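Local coordinates for spherulin-4 (PDB 5C5G), which is a glycoside hydrolase with a (beta/alpha) barrel fold, probably involved in galactosaminogalactan biosynthesis, as Sph3 of Aspergillus fumigatus is, at residues Gly5-Val10 with His33-Phe38; Ser193-Leu198 with Val224-Phe229. One frame throughout, in Å; residues are numbered along the deposited sequence.

Interaction 1: Gly5-Val10 with His33-Phe38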
ATOM      1  N   GLY A   5      13.496 -13.437  10.105  1.00 14.15           N
ATOM      2  CA  GLY A   5      12.142 -13.952  10.203  1.00 14.51           C
ATOM      3  C   GLY A   5      11.421 -13.877   8.866  1.00 13.27           C
ATOM      4  O   GLY A   5      12.034 -13.736   7.800  1.00 13.41           O
ATOM      5  N   PRO A   6      10.093 -13.999   8.900  1.00 13.13           N
ATOM      6  CA  PRO A   6       9.341 -14.057   7.644  1.00 12.36           C
ATOM      7  C   PRO A   6       9.582 -12.826   6.761  1.00 11.38           C
ATOM      8  O   PRO A   6       9.665 -11.712   7.262  1.00 11.70           O
ATOM      9  CB  PRO A   6       7.887 -14.093   8.105  1.00 15.84           C
ATOM     10  CG  PRO A   6       7.915 -14.492   9.534  1.00 19.18           C
ATOM     11  CD  PRO A   6       9.233 -14.100  10.090  1.00 14.68           C
ATOM     12  N   LYS A   7       9.707 -13.057   5.464  1.00 11.66           N
ATOM     13  CA  LYS A   7       9.815 -11.982   4.508  1.00 12.48           C
ATOM     14  C   LYS A   7       8.500 -11.215   4.405  1.00 11.08           C
ATOM     15  O   LYS A   7       7.400 -11.783   4.532  1.00 10.85           O
ATOM     16  CB  LYS A   7      10.186 -12.565   3.145  1.00 16.84           C
ATOM     17  CG  LYS A   7      10.759 -11.558   2.170  1.00 24.78           C
ATOM     18  CD  LYS A   7      12.288 -11.599   2.156  1.00 31.99           C
ATOM     19  CE  LYS A   7      12.864 -10.683   1.076  1.00 38.60           C
ATOM     20  NZ  LYS A   7      13.006 -11.333  -0.266  1.00 38.77           N
ATOM     21  N   SER A   8       8.638  -9.925   4.157  1.00 10.14           N
ATOM     22  CA  SER A   8       7.515  -9.030   3.917  1.00 10.51           C
ATOM     23  C   SER A   8       7.728  -8.282   2.616  1.00 11.48           C
ATOM     24  O   SER A   8       8.861  -8.099   2.145  1.00 13.34           O
ATOM     25  CB  SER A   8       7.372  -8.031   5.053  1.00 10.02           C
ATOM     26  OG  SER A   8       7.068  -8.706   6.267  1.00 10.34           O
ATOM     27  N   LYS A   9       6.617  -7.834   2.048  1.00  9.69           N
ATOM     28  CA  LYS A   9       6.623  -6.915   0.926  1.00  9.59           C
ATOM     29  C   LYS A   9       6.884  -5.508   1.417  1.00  9.22           C
ATOM     30  O   LYS A   9       6.431  -5.127   2.494  1.00  9.87           O
ATOM     31  CB  LYS A   9       5.275  -6.953   0.229  1.00 11.03           C
ATOM     32  CG  LYS A   9       4.889  -8.334  -0.273  1.00 13.75           C
ATOM     33  CD  LYS A   9       3.466  -8.368  -0.804  1.00 17.04           C
ATOM     34  CE  LYS A   9       3.051  -9.768  -1.253  1.00 22.64           C
ATOM     35  NZ  LYS A   9       3.222 -10.791  -0.182  1.00 34.22           N
ATOM     36  N   VAL A  10       7.578  -4.732   0.596  1.00  9.84           N
ATOM     37  CA  VAL A  10       7.702  -3.306   0.844  1.00  9.87           C
ATOM     38  C   VAL A  10       6.439  -2.617   0.326  1.00  9.75           C
ATOM     39  O   VAL A  10       6.129  -2.691  -0.868  1.00 10.86           O
ATOM     40  CB  VAL A  10       8.960  -2.725   0.170  1.00 11.16           C
ATOM     41  CG1 VAL A  10       8.994  -1.221   0.307  1.00 12.46           C
ATOM     42  CG2 VAL A  10      10.221  -3.347   0.771  1.00 13.38           C
ATOM     43  N   HIS A  33      17.066  -4.569  -5.713  1.00 15.32           N
ATOM     44  CA  HIS A  33      16.533  -5.706  -4.949  1.00 15.68           C
ATOM     45  C   HIS A  33      15.428  -6.429  -5.717  1.00 14.30           C
ATOM     46  O   HIS A  33      14.254  -6.375  -5.339  1.00 14.22           O
ATOM     47  CB  HIS A  33      15.971  -5.228  -3.618  1.00 14.63           C
ATOM     48  CG  HIS A  33      16.963  -4.524  -2.752  1.00 15.72           C
ATOM     49  ND1 HIS A  33      17.979  -5.175  -2.093  1.00 18.57           N
ATOM     50  CD2 HIS A  33      17.072  -3.217  -2.417  1.00 16.98           C
ATOM     51  CE1 HIS A  33      18.677  -4.300  -1.391  1.00 18.41           C
ATOM     52  NE2 HIS A  33      18.136  -3.106  -1.562  1.00 18.12           N
ATOM     53  N   PRO A  34      15.800  -7.124  -6.802  1.00 15.60           N
ATOM     54  CA  PRO A  34      14.781  -7.821  -7.596  1.00 15.51           C
ATOM     55  C   PRO A  34      14.078  -8.930  -6.819  1.00 16.22           C
ATOM     56  O   PRO A  34      12.995  -9.343  -7.208  1.00 16.03           O
ATOM     57  CB  PRO A  34      15.582  -8.406  -8.765  1.00 18.97           C
ATOM     58  CG  PRO A  34      16.989  -8.470  -8.288  1.00 19.57           C
ATOM     59  CD  PRO A  34      17.150  -7.289  -7.363  1.00 17.32           C
ATOM     60  N   ASP A  35      14.687  -9.378  -5.727  1.00 16.50           N
ATOM     61  CA  ASP A  35      14.108 -10.414  -4.878  1.00 16.18           C
ATOM     62  C   ASP A  35      13.058  -9.888  -3.893  1.00 15.15           C
ATOM     63  O   ASP A  35      12.371 -10.675  -3.261  1.00 18.70           O
ATOM     64  CB  ASP A  35      15.221 -11.126  -4.104  1.00 20.20           C
ATOM     65  CG  ASP A  35      16.022 -10.178  -3.229  1.00 27.63           C
ATOM     66  OD1 ASP A  35      16.435  -9.108  -3.724  1.00 22.53           O
ATOM     67  OD2 ASP A  35      16.230 -10.494  -2.039  1.00 38.16           O
ATOM     68  N   VAL A  36      12.955  -8.574  -3.739  1.00 13.57           N
ATOM     69  CA  VAL A  36      11.975  -7.951  -2.861  1.00 12.56           C
ATOM     70  C   VAL A  36      10.746  -7.620  -3.679  1.00 11.51           C
ATOM     71  O   VAL A  36      10.859  -7.137  -4.805  1.00 12.77           O
ATOM     72  CB  VAL A  36      12.540  -6.668  -2.211  1.00 13.61           C
ATOM     73  CG1 VAL A  36      11.460  -5.904  -1.456  1.00 14.91           C
ATOM     74  CG2 VAL A  36      13.663  -7.036  -1.280  1.00 15.16           C
ATOM     75  N   ASN A  37       9.568  -7.913  -3.139  1.00  9.88           N
ATOM     76  CA  ASN A  37       8.300  -7.523  -3.761  1.00 10.69           C
ATOM     77  C   ASN A  37       7.813  -6.203  -3.211  1.00 11.11           C
ATOM     78  O   ASN A  37       7.820  -6.001  -1.990  1.00 11.22           O
ATOM     79  CB  ASN A  37       7.262  -8.613  -3.532  1.00 12.67           C
ATOM     80  CG  ASN A  37       7.639  -9.903  -4.203  1.00 19.02           C
ATOM     81  OD1 ASN A  37       8.116  -9.894  -5.336  1.00 17.80           O
ATOM     82  ND2 ASN A  37       7.449 -11.014  -3.512  1.00 25.77           N
ATOM     83  N   PHE A  38       7.398  -5.329  -4.119  1.00  9.78           N
ATOM     84  CA  PHE A  38       6.959  -3.985  -3.790  1.00  9.60           C
ATOM     85  C   PHE A  38       5.495  -3.829  -4.163  1.00 10.96           C
ATOM     86  O   PHE A  38       5.102  -4.110  -5.296  1.00 12.31           O
ATOM     87  CB  PHE A  38       7.770  -2.945  -4.559  1.00 10.73           C
ATOM     88  CG  PHE A  38       9.228  -2.883  -4.182  1.00 10.30           C
ATOM     89  CD1 PHE A  38      10.140  -3.776  -4.714  1.00 10.73           C
ATOM     90  CD2 PHE A  38       9.689  -1.920  -3.320  1.00 10.14           C
ATOM     91  CE1 PHE A  38      11.481  -3.714  -4.381  1.00 11.47           C
ATOM     92  CE2 PHE A  38      11.031  -1.864  -2.976  1.00 10.98           C
ATOM     93  CZ  PHE A  38      11.922  -2.755  -3.519  1.00 12.11           C
TER
HETATM   94  O   HOH W   1       9.415  -9.152  -0.497  1.00 15.57           O

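Interaction 2: Ser193-Leu198 with Val224-Phe229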
ATOM      1  N   SER A 193      -6.858 -13.773  12.395  1.00 12.13           N
ATOM      2  CA  SER A 193      -5.957 -13.051  11.514  1.00 12.24           C
ATOM      3  C   SER A 193      -4.631 -13.773  11.349  1.00 12.96           C
ATOM      4  O   SER A 193      -4.230 -14.597  12.169  1.00 14.01           O
ATOM      5  CB  SER A 193      -5.707 -11.639  12.057  1.00 13.22           C
ATOM      6  OG  SER A 193      -4.891 -11.671  13.220  1.00 14.83           O
ATOM      7  N   HIS A 194      -3.956 -13.433  10.268  1.00 11.71           N
ATOM      8  CA  HIS A 194      -2.642 -13.965   9.947  1.00 10.86           C
ATOM      9  C   HIS A 194      -1.830 -12.824   9.374  1.00 10.30           C
ATOM     10  O   HIS A 194      -2.391 -11.928   8.722  1.00 10.15           O
ATOM     11  CB  HIS A 194      -2.780 -15.076   8.916  1.00 12.04           C
ATOM     12  CG  HIS A 194      -1.515 -15.819   8.652  1.00 12.91           C
ATOM     13  ND1 HIS A 194      -0.545 -15.372   7.783  1.00 13.04           N
ATOM     14  CD2 HIS A 194      -1.064 -16.997   9.147  1.00 16.01           C
ATOM     15  CE1 HIS A 194       0.449 -16.242   7.755  1.00 15.16           C
ATOM     16  NE2 HIS A 194       0.156 -17.239   8.570  1.00 16.85           N
ATOM     17  N   ARG A 195      -0.524 -12.849   9.589  1.00 10.28           N
ATOM     18  CA  ARG A 195       0.341 -11.789   9.088  1.00  9.78           C
ATOM     19  C   ARG A 195       0.168 -11.542   7.589  1.00  9.39           C
ATOM     20  O   ARG A 195       0.325 -10.406   7.146  1.00  9.75           O
ATOM     21  CB  ARG A 195       1.828 -12.067   9.412  1.00 10.34           C
ATOM     22  CG  ARG A 195       2.403 -13.306   8.742  1.00 11.21           C
ATOM     23  CD  ARG A 195       3.871 -13.511   9.067  1.00 10.79           C
ATOM     24  NE  ARG A 195       4.741 -12.423   8.601  1.00 10.67           N
ATOM     25  CZ  ARG A 195       5.070 -12.199   7.324  1.00 11.12           C
ATOM     26  NH1 ARG A 195       4.581 -12.965   6.355  1.00 12.14           N
ATOM     27  NH2 ARG A 195       5.880 -11.207   7.014  1.00 11.12           N
ATOM     28  N   ASP A 196      -0.142 -12.579   6.810  1.00  9.68           N
ATOM     29  CA  ASP A 196      -0.307 -12.433   5.364  1.00 11.20           C
ATOM     30  C   ASP A 196      -1.452 -11.496   4.993  1.00 10.01           C
ATOM     31  O   ASP A 196      -1.508 -11.019   3.873  1.00 12.51           O
ATOM     32  CB  ASP A 196      -0.525 -13.792   4.695  1.00 12.54           C
ATOM     33  CG  ASP A 196       0.712 -14.672   4.705  1.00 14.02           C
ATOM     34  OD1 ASP A 196       1.796 -14.200   5.092  1.00 16.72           O
ATOM     35  OD2 ASP A 196       0.589 -15.856   4.304  1.00 18.34           O
ATOM     36  N   GLN A 197      -2.362 -11.257   5.918  1.00  9.22           N
ATOM     37  CA  GLN A 197      -3.495 -10.364   5.702  1.00  9.45           C
ATOM     38  C   GLN A 197      -3.229  -8.910   6.061  1.00  8.83           C
ATOM     39  O   GLN A 197      -4.106  -8.081   5.855  1.00  9.70           O
ATOM     40  CB  GLN A 197      -4.671 -10.847   6.541  1.00 10.32           C
ATOM     41  CG  GLN A 197      -5.116 -12.231   6.186  1.00 11.01           C
ATOM     42  CD  GLN A 197      -6.237 -12.677   7.072  1.00 12.57           C
ATOM     43  OE1 GLN A 197      -6.040 -12.884   8.258  1.00 13.90           O
ATOM     44  NE2 GLN A 197      -7.433 -12.767   6.523  1.00 13.34           N
ATOM     45  N   LEU A 198      -2.067  -8.619   6.652  1.00  8.74           N
ATOM     46  CA  LEU A 198      -1.868  -7.370   7.379  1.00  9.10           C
ATOM     47  C   LEU A 198      -0.716  -6.544   6.856  1.00  9.39           C
ATOM     48  O   LEU A 198       0.337  -7.063   6.449  1.00  9.92           O
ATOM     49  CB  LEU A 198      -1.605  -7.676   8.850  1.00  9.75           C
ATOM     50  CG  LEU A 198      -2.639  -8.575   9.536  1.00 10.16           C
ATOM     51  CD1 LEU A 198      -2.215  -8.827  10.980  1.00 11.84           C
ATOM     52  CD2 LEU A 198      -4.029  -7.990   9.464  1.00 10.38           C
ATOM     53  N   VAL A 224       4.802  -9.835  12.183  1.00  9.89           N
ATOM     54  CA  VAL A 224       3.361  -9.648  12.331  1.00 11.20           C
ATOM     55  C   VAL A 224       2.659  -9.077  11.109  1.00  9.96           C
ATOM     56  O   VAL A 224       1.428  -9.121  11.060  1.00 10.17           O
ATOM     57  CB  VAL A 224       3.015  -8.781  13.576  1.00 12.03           C
ATOM     58  CG1 VAL A 224       3.417  -9.499  14.837  1.00 13.13           C
ATOM     59  CG2 VAL A 224       3.662  -7.426  13.508  1.00 11.46           C
ATOM     60  N   ALA A 225       3.398  -8.557  10.128  1.00  8.91           N
ATOM     61  CA  ALA A 225       2.780  -7.916   8.969  1.00  8.96           C
ATOM     62  C   ALA A 225       3.533  -8.270   7.698  1.00  8.66           C
ATOM     63  O   ALA A 225       4.754  -8.096   7.621  1.00  9.71           O
ATOM     64  CB  ALA A 225       2.756  -6.412   9.140  1.00  9.86           C
ATOM     65  N   ASP A 226       2.811  -8.751   6.696  1.00  8.72           N
ATOM     66  CA  ASP A 226       3.423  -9.186   5.445  1.00  8.95           C
ATOM     67  C   ASP A 226       3.682  -8.039   4.481  1.00  8.68           C
ATOM     68  O   ASP A 226       4.319  -8.262   3.458  1.00  9.83           O
ATOM     69  CB  ASP A 226       2.536 -10.227   4.773  1.00 10.76           C
ATOM     70  CG  ASP A 226       3.203 -10.919   3.604  1.00 12.22           C
ATOM     71  OD1 ASP A 226       4.292 -11.506   3.804  1.00 13.29           O
ATOM     72  OD2 ASP A 226       2.616 -10.908   2.491  1.00 13.66           O
ATOM     73  N   GLU A 227       3.212  -6.828   4.784  1.00  9.02           N
ATOM     74  CA  GLU A 227       3.551  -5.643   3.990  1.00  8.21           C
ATOM     75  C   GLU A 227       3.870  -4.521   4.947  1.00  9.02           C
ATOM     76  O   GLU A 227       3.156  -4.349   5.931  1.00  8.91           O
ATOM     77  CB  GLU A 227       2.429  -5.233   3.025  1.00 10.40           C
ATOM     78  CG  GLU A 227       1.777  -6.423   2.336  1.00 12.60           C
ATOM     79  CD  GLU A 227       1.209  -6.151   0.965  1.00 14.02           C
ATOM     80  OE1 GLU A 227       1.691  -5.213   0.284  1.00 15.21           O
ATOM     81  OE2 GLU A 227       0.298  -6.893   0.564  1.00 15.49           O
ATOM     82  N   ILE A 228       4.952  -3.783   4.690  1.00  8.11           N
ATOM     83  CA  ILE A 228       5.471  -2.815   5.647  1.00  7.22           C
ATOM     84  C   ILE A 228       6.000  -1.568   4.940  1.00  7.82           C
ATOM     85  O   ILE A 228       6.722  -1.679   3.947  1.00  8.60           O
ATOM     86  CB  ILE A 228       6.637  -3.419   6.447  1.00  8.72           C
ATOM     87  CG1 ILE A 228       6.199  -4.702   7.154  1.00  9.34           C
ATOM     88  CG2 ILE A 228       7.193  -2.400   7.429  1.00  9.31           C
ATOM     89  CD1 ILE A 228       7.332  -5.458   7.800  1.00  9.46           C
ATOM     90  N   PHE A 229       5.655  -0.403   5.481  1.00  8.53           N
ATOM     91  CA  PHE A 229       6.307   0.855   5.131  1.00  8.62           C
ATOM     92  C   PHE A 229       6.794   1.486   6.421  1.00  8.96           C
ATOM     93  O   PHE A 229       6.023   1.623   7.374  1.00  9.20           O
ATOM     94  CB  PHE A 229       5.322   1.808   4.473  1.00  8.80           C
ATOM     95  CG  PHE A 229       5.929   3.118   4.035  1.00  8.36           C
ATOM     96  CD1 PHE A 229       6.934   3.148   3.083  1.00  9.90           C
ATOM     97  CD2 PHE A 229       5.461   4.324   4.544  1.00 10.10           C
ATOM     98  CE1 PHE A 229       7.485   4.375   2.673  1.00 11.55           C
ATOM     99  CE2 PHE A 229       6.002   5.538   4.126  1.00 10.46           C
ATOM    100  CZ  PHE A 229       7.000   5.559   3.196  1.00 11.24           C
TER
HETATM  101  O   HOH W   2       3.873 -14.537   3.290  1.00 33.27           O

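Interaction 1: Gly5-Val10 with His33-Phe38
V36 has CG1 anti to the backbone N (chi1 172°) and V10 has CG2 anti to the carbonyl carbon, and these two methyls meet at 3.6 Å, the two side chains crossing obliquely. F38 turns its CG anti to the carbonyl carbon (chi1 -66°) and lies beside V10, both pointing the same way; V10 CB comes within 3.7 Å of F38 CD2, and CG1 of V10 touches CD2 and CE2 of the same ring. CG1 of V36 sits over one face of that ring, offset toward the rim, while M252 and V249 of helix 245-252 pack on V10 and F38 respectively. The backbones are joined by V10 N donating to N37 O at 2.9 Å, and V10 O receives a CA-H...O contact from F38 CA. Before the strands begin, a water links the two backbones, donating to S8 O and accepting from N37 N. Beyond it K7 arches over the surface, bent at chi2 and chi4, to bring NZ to D35 O at 3.1 Å in a weak hydrogen bond; the salt bridge from K7 NZ to D35 OD2 is long at 3.8 Å. K9 instead sends its amine away, to a salt bridge with D226. The chemistry thus grades from a buried apolar join of V10, V36 and F38, where the first two parallel barrel strands begin to pair, to the exposed K7 and D35, whose polar links are weak or long.

Interaction 2: Ser193-Leu198 with Val224-Phe229
R195 and D226 cross at about a right angle, with the guanidinium and carboxylate planes 81° apart. NH1 of R195 meets D226 OD1 from above the carboxylate plane, in a salt bridge of 3.0 Å that is also a bent hydrogen bond. With CG of R195 between its backbone N and carbonyl carbon (chi1 64°), CB lies 3.4 Å from V224 O, and the chain, bent at chi3, lays the guanidinium with A225 C and D226 CA over one face. NH2 is gripped outside the pair, by the carbonyl oxygens of R222 and K7. The other carboxylate oxygen of D226, OD2, makes a salt bridge with K9. D196 brings a second carboxylate, tilted 56° to that of D226, and its OD1 makes a weak bond to R195 NH1. The two OD1 atoms of D196 and D226 are 3.9 Å apart; the shared NH1 and a water donating to both probably ease their repulsion. Below the charges, D226 N donates to R195 O at 3.0 Å, and L198 N reaches that same oxygen from the opposite face of its plane. L198 O receives two weak bonds, from D226 N and from E227 N, the latter at 3.3 Å. L198 CD1 lies against the carbonyl oxygen of V224 at 3.7 Å. This is a salt-bridge network between a 3-10 segment (195-197) and the loop before strand 227-230, set where strands 198-203 and 227-230 enter side by side as the seventh and eighth strands of a closed, parallel eight-stranded TIM barrel.

How the interactions relate
Interactions 1 and 2 sit on either side of one seam of the barrel: strand 9-13 pairs with strand 38-42 in interaction 1, and its other neighbour, strand 227-230, belongs to interaction 2, so the first and last strands close the ring between them. K9 and D226 tie the contacts directly, NZ to OD2 at 2.7 Å, and S8 OG probably bonds to A225 O. Both contacts are partly buried. The charges paired across interaction 1, K7 and D35, are exposed and its packing inside is apolar, whereas interaction 2, nearer the chain centre, relies on a charged network reaching a buried aspartate and on backbone bonds.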